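Local coordinates for 450aa long hypothetical fmu protein (Pyrococcus horikoshii, PDB 2YXL) that probably methylates carbon 5 of cytosines in RNA, using S-adenosyl-L-methionine as methyl donor, and binds the cofactor analogue sinefungin, at residues V379-I392 with H436-K448. Numbering follows the deposited sequence.
Sequences VKPGGRLLYTTCSI and HSTIGFFYALLEK
The antiparallel pairing of strands 383-389 and 441-447 belongs to the central sheet of the Rossmann-like methyltransferase domain, where strand 383-389 also runs parallel to strand 331-337. Leu385 with Leu446 and Tyr387 with Ala444 are hydrogen-bonded pairs, Tyr387 N reaching Ala444 O at 2.8 Å. On their face, which packs on helix 398-407, Leu385 CD1 lies 3.9 Å from Leu446 CD1, the side chains side by side. Tyr387 CD2 meets Phe442 CE2 edge to edge at 4.1 Å. CG anti to the backbone N (chi1 175°) lays the Tyr387 ring along its strand, while OH bonds to Glu396 O. At the far end Lys448 NZ donates to Val379 O (3.1 Å) and pairs with Glu329; Arg384 NE makes only a weak, long salt bridge to Glu447 OE2. Near the predicted active site Thr389 O sits over the centre of the Phe441 ring. Phe441 CE1 touches Thr388 CB (3.6 Å), and CD2 touches CB of Cys390, the predicted nucleophile. Replacing Phe441 by alanine would probably uncover Thr389 O and open a gap beside Thr388 and Cys390, holding the cysteine less firmly. Thr388 OG1 bonds to Asp337, predicted to bind S-adenosyl-L-methionine. The final strand, inserted antiparallel between 383-389 and 412-413, is the hallmark of the class I methyltransferase fold.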
loop_
_atom_site.group_PDB
_atom_site.type_symbol
_atom_site.label_atom_id
_atom_site.label_comp_id
_atom_site.label_asym_id
_atom_site.label_seq_id
_atom_site.Cartn_x
_atom_site.Cartn_y
_atom_site.Cartn_z
ATOM N N VAL A 379 11.489 -20.792 16.266
ATOM C CA VAL A 379 10.363 -21.089 17.152
ATOM C C VAL A 379 10.717 -22.134 18.211
ATOM O O VAL A 379 11.296 -23.174 17.897
ATOM C CB VAL A 379 9.127 -21.578 16.347
ATOM C CG1 VAL A 379 7.894 -21.642 17.231
ATOM C CG2 VAL A 379 8.858 -20.670 15.162
ATOM N N LYS A 380 10.363 -21.838 19.462
ATOM C CA LYS A 380 10.469 -22.790 20.571
ATOM C C LYS A 380 9.463 -23.932 20.384
ATOM O O LYS A 380 8.445 -23.746 19.716
ATOM C CB LYS A 380 10.203 -22.086 21.906
ATOM C CG LYS A 380 11.244 -21.057 22.308
ATOM C CD LYS A 380 10.876 -20.408 23.631
ATOM C CE LYS A 380 11.857 -19.312 24.005
ATOM N NZ LYS A 380 11.566 -18.740 25.349
ATOM N N PRO A 381 9.747 -25.120 20.961
ATOM C CA PRO A 381 8.809 -26.251 20.898
ATOM C C PRO A 381 7.349 -25.877 21.193
ATOM O O PRO A 381 6.451 -26.300 20.465
ATOM C CB PRO A 381 9.350 -27.204 21.963
ATOM C CG PRO A 381 10.811 -26.955 21.954
ATOM C CD PRO A 381 10.984 -25.485 21.682
ATOM N N GLY A 382 7.117 -25.085 22.240
ATOM C CA GLY A 382 5.766 -24.619 22.565
ATOM C C GLY A 382 5.293 -23.411 21.765
ATOM O O GLY A 382 4.123 -23.033 21.841
ATOM N N GLY A 383 6.196 -22.821 20.985
ATOM C CA GLY A 383 5.951 -21.539 20.328
ATOM C C GLY A 383 5.008 -21.535 19.139
ATOM O O GLY A 383 4.522 -22.586 18.714
ATOM N N ARG A 384 4.762 -20.339 18.602
ATOM C CA ARG A 384 3.855 -20.147 17.466
ATOM C C ARG A 384 4.447 -19.265 16.367
ATOM O O ARG A 384 5.189 -18.321 16.638
ATOM C CB ARG A 384 2.512 -19.571 17.926
ATOM C CG ARG A 384 1.605 -20.575 18.625
ATOM C CD ARG A 384 0.201 -20.032 18.804
ATOM N NE ARG A 384 -0.691 -21.010 19.428
ATOM C CZ ARG A 384 -2.005 -20.855 19.563
ATOM N NH1 ARG A 384 -2.604 -19.759 19.114
ATOM N NH2 ARG A 384 -2.727 -21.802 20.145
ATOM N N LEU A 385 4.100 -19.586 15.124
ATOM C CA LEU A 385 4.538 -18.835 13.961
ATOM C C LEU A 385 3.308 -18.323 13.218
ATOM O O LEU A 385 2.399 -19.098 12.911
ATOM C CB LEU A 385 5.361 -19.738 13.030
ATOM C CG LEU A 385 6.349 -19.175 11.991
ATOM C CD1 LEU A 385 6.819 -20.285 11.066
ATOM C CD2 LEU A 385 5.796 -18.029 11.166
ATOM N N LEU A 386 3.271 -17.024 12.938
ATOM C CA LEU A 386 2.245 -16.482 12.052
ATOM C C LEU A 386 2.864 -15.986 10.759
ATOM O O LEU A 386 3.793 -15.177 10.766
ATOM C CB LEU A 386 1.423 -15.371 12.719
ATOM C CG LEU A 386 0.396 -14.656 11.822
ATOM C CD1 LEU A 386 -0.774 -15.557 11.414
ATOM C CD2 LEU A 386 -0.114 -13.390 12.488
ATOM N N TYR A 387 2.341 -16.500 9.653
ATOM C CA TYR A 387 2.756 -16.078 8.332
ATOM C C TYR A 387 1.639 -15.240 7.716
ATOM O O TYR A 387 0.482 -15.669 7.665
ATOM C CB TYR A 387 3.071 -17.305 7.473
ATOM C CG TYR A 387 3.414 -17.012 6.030
ATOM C CD1 TYR A 387 4.713 -16.659 5.657
ATOM C CD2 TYR A 387 2.446 -17.116 5.034
ATOM C CE1 TYR A 387 5.038 -16.406 4.323
ATOM C CE2 TYR A 387 2.759 -16.863 3.697
ATOM C CZ TYR A 387 4.055 -16.510 3.352
ATOM O OH TYR A 387 4.355 -16.254 2.035
ATOM N N THR A 388 1.986 -14.035 7.276
ATOM C CA THR A 388 1.032 -13.165 6.598
ATOM C C THR A 388 1.658 -12.522 5.379
ATOM O O THR A 388 2.856 -12.238 5.363
ATOM C CB THR A 388 0.484 -12.023 7.506
ATOM O OG1 THR A 388 1.562 -11.195 7.961
ATOM C CG2 THR A 388 -0.284 -12.566 8.695
ATOM N N THR A 389 0.832 -12.324 4.356
ATOM C CA THR A 389 1.149 -11.452 3.231
ATOM C C THR A 389 -0.057 -10.553 2.969
ATOM O O THR A 389 -1.175 -10.849 3.409
ATOM C CB THR A 389 1.449 -12.239 1.931
ATOM O OG1 THR A 389 0.226 -12.758 1.389
ATOM C CG2 THR A 389 2.440 -13.383 2.175
ATOM N N CYS A 390 0.170 -9.454 2.259
ATOM C CA CYS A 390 -0.934 -8.670 1.725
ATOM C C CYS A 390 -1.055 -8.946 0.228
ATOM O O CYS A 390 -1.179 -8.036 -0.588
ATOM C CB CYS A 390 -0.765 -7.183 2.033
ATOM S SG CYS A 390 0.853 -6.542 1.630
ATOM N N SER A 391 -1.007 -10.232 -0.109
ATOM C CA SER A 391 -1.143 -10.704 -1.480
ATOM C C SER A 391 -2.365 -11.608 -1.584
ATOM O O SER A 391 -2.742 -12.264 -0.615
ATOM C CB SER A 391 0.114 -11.464 -1.905
ATOM O OG SER A 391 -0.090 -12.142 -3.134
ATOM N N ILE A 392 -2.975 -11.642 -2.765
ATOM C CA ILE A 392 -4.151 -12.479 -2.992
ATOM C C ILE A 392 -3.818 -13.774 -3.733
ATOM O O ILE A 392 -4.685 -14.632 -3.909
ATOM C CB ILE A 392 -5.267 -11.720 -3.749
ATOM C CG1 ILE A 392 -4.737 -11.154 -5.069
ATOM C CG2 ILE A 392 -5.866 -10.626 -2.852
ATOM C CD1 ILE A 392 -5.799 -10.952 -6.135
ATOM N N HIS A 436 -14.807 -7.284 2.949
ATOM C CA HIS A 436 -14.474 -6.785 4.288
ATOM C C HIS A 436 -14.076 -5.314 4.378
ATOM O O HIS A 436 -13.885 -4.798 5.477
ATOM C CB HIS A 436 -13.378 -7.651 4.919
ATOM C CG HIS A 436 -13.692 -9.115 4.932
ATOM N ND1 HIS A 436 -12.988 -10.033 4.184
ATOM C CD2 HIS A 436 -14.633 -9.817 5.604
ATOM C CE1 HIS A 436 -13.479 -11.241 4.398
ATOM N NE2 HIS A 436 -14.479 -11.137 5.255
ATOM N N SER A 437 -13.951 -4.644 3.235
ATOM C CA SER A 437 -13.533 -3.233 3.186
ATOM C C SER A 437 -12.178 -2.976 3.858
ATOM O O SER A 437 -11.971 -1.955 4.520
ATOM C CB SER A 437 -14.614 -2.313 3.764
ATOM O OG SER A 437 -15.773 -2.344 2.954
ATOM N N THR A 438 -11.273 -3.931 3.692
ATOM C CA THR A 438 -9.872 -3.772 4.064
ATOM C C THR A 438 -9.057 -4.341 2.903
ATOM O O THR A 438 -9.638 -4.843 1.942
ATOM C CB THR A 438 -9.555 -4.460 5.425
ATOM O OG1 THR A 438 -8.251 -4.075 5.876
ATOM C CG2 THR A 438 -9.650 -5.987 5.330
ATOM N N ILE A 439 -7.732 -4.246 2.970
ATOM C CA ILE A 439 -6.859 -4.819 1.934
ATOM C C ILE A 439 -6.953 -6.348 1.868
ATOM O O ILE A 439 -7.300 -6.997 2.856
ATOM C CB ILE A 439 -5.378 -4.417 2.141
ATOM C CG1 ILE A 439 -4.920 -4.748 3.573
ATOM C CG2 ILE A 439 -5.176 -2.936 1.797
ATOM C CD1 ILE A 439 -3.416 -4.695 3.788
ATOM N N GLY A 440 -6.655 -6.911 0.698
ATOM C CA GLY A 440 -6.516 -8.362 0.543
ATOM C C GLY A 440 -5.384 -8.859 1.425
ATOM O O GLY A 440 -4.285 -8.305 1.404
ATOM N N PHE A 441 -5.649 -9.895 2.211
ATOM C CA PHE A 441 -4.694 -10.342 3.219
ATOM C C PHE A 441 -4.773 -11.849 3.440
ATOM O O PHE A 441 -5.796 -12.475 3.149
ATOM C CB PHE A 441 -4.962 -9.610 4.533
ATOM C CG PHE A 441 -3.723 -9.230 5.291
ATOM C CD1 PHE A 441 -3.294 -9.991 6.373
ATOM C CD2 PHE A 441 -2.997 -8.099 4.938
ATOM C CE1 PHE A 441 -2.157 -9.636 7.090
ATOM C CE2 PHE A 441 -1.855 -7.732 5.647
ATOM C CZ PHE A 441 -1.433 -8.506 6.726
ATOM N N PHE A 442 -3.686 -12.421 3.954
ATOM C CA PHE A 442 -3.617 -13.852 4.220
ATOM C C PHE A 442 -2.989 -14.117 5.579
ATOM O O PHE A 442 -2.032 -13.449 5.967
ATOM C CB PHE A 442 -2.828 -14.559 3.120
ATOM C CG PHE A 442 -2.716 -16.048 3.312
ATOM C CD1 PHE A 442 -3.798 -16.883 3.037
ATOM C CD2 PHE A 442 -1.526 -16.615 3.759
ATOM C CE1 PHE A 442 -3.697 -18.251 3.207
ATOM C CE2 PHE A 442 -1.415 -17.987 3.932
ATOM C CZ PHE A 442 -2.505 -18.807 3.657
ATOM N N TYR A 443 -3.544 -15.098 6.288
ATOM C CA TYR A 443 -3.096 -15.470 7.628
ATOM C C TYR A 443 -2.868 -16.976 7.718
ATOM O O TYR A 443 -3.715 -17.768 7.287
ATOM C CB TYR A 443 -4.142 -15.079 8.684
ATOM C CG TYR A 443 -4.631 -13.650 8.623
ATOM C CD1 TYR A 443 -5.586 -13.262 7.685
ATOM C CD2 TYR A 443 -4.165 -12.694 9.528
ATOM C CE1 TYR A 443 -6.045 -11.961 7.628
ATOM C CE2 TYR A 443 -4.621 -11.384 9.483
ATOM C CZ TYR A 443 -5.563 -11.027 8.529
ATOM O OH TYR A 443 -6.025 -9.737 8.460
ATOM N N ALA A 444 -1.731 -17.369 8.289
ATOM C CA ALA A 444 -1.461 -18.772 8.587
ATOM C C ALA A 444 -0.773 -18.891 9.937
ATOM O O ALA A 444 0.378 -18.477 10.091
ATOM C CB ALA A 444 -0.615 -19.397 7.502
ATOM N N LEU A 445 -1.492 -19.439 10.913
ATOM C CA LEU A 445 -0.954 -19.616 12.255
ATOM C C LEU A 445 -0.445 -21.044 12.442
ATOM O O LEU A 445 -1.147 -22.017 12.157
ATOM C CB LEU A 445 -1.990 -19.245 13.326
ATOM C CG LEU A 445 -1.510 -19.119 14.780
ATOM C CD1 LEU A 445 -0.498 -17.983 14.955
ATOM C CD2 LEU A 445 -2.690 -18.932 15.728
ATOM N N LEU A 446 0.788 -21.144 12.926
ATOM C CA LEU A 446 1.501 -22.409 13.009
ATOM C C LEU A 446 2.108 -22.561 14.394
ATOM O O LEU A 446 2.565 -21.584 14.982
ATOM C CB LEU A 446 2.610 -22.448 11.950
ATOM C CG LEU A 446 2.203 -22.078 10.516
ATOM C CD1 LEU A 446 3.313 -21.334 9.779
ATOM C CD2 LEU A 446 1.749 -23.311 9.745
ATOM N N GLU A 447 2.097 -23.782 14.920
ATOM C CA GLU A 447 2.820 -24.076 16.155
ATOM C C GLU A 447 3.540 -25.416 16.075
ATOM O O GLU A 447 3.104 -26.324 15.361
ATOM C CB GLU A 447 1.901 -24.005 17.386
ATOM C CG GLU A 447 0.987 -25.205 17.626
ATOM C CD GLU A 447 0.485 -25.284 19.064
ATOM O OE1 GLU A 447 0.089 -26.388 19.499
ATOM O OE2 GLU A 447 0.492 -24.250 19.768
ATOM N N LYS A 448 4.651 -25.523 16.800
ATOM C CA LYS A 448 5.373 -26.783 16.916
ATOM C C LYS A 448 4.612 -27.743 17.818
ATOM O O LYS A 448 4.428 -28.909 17.478
ATOM C CB LYS A 448 6.786 -26.560 17.454
ATOM C CG LYS A 448 7.760 -25.978 16.451
ATOM C CD LYS A 448 9.189 -26.096 16.957
ATOM C CE LYS A 448 10.189 -25.676 15.893
ATOM N NZ LYS A 448 11.592 -25.833 16.362
#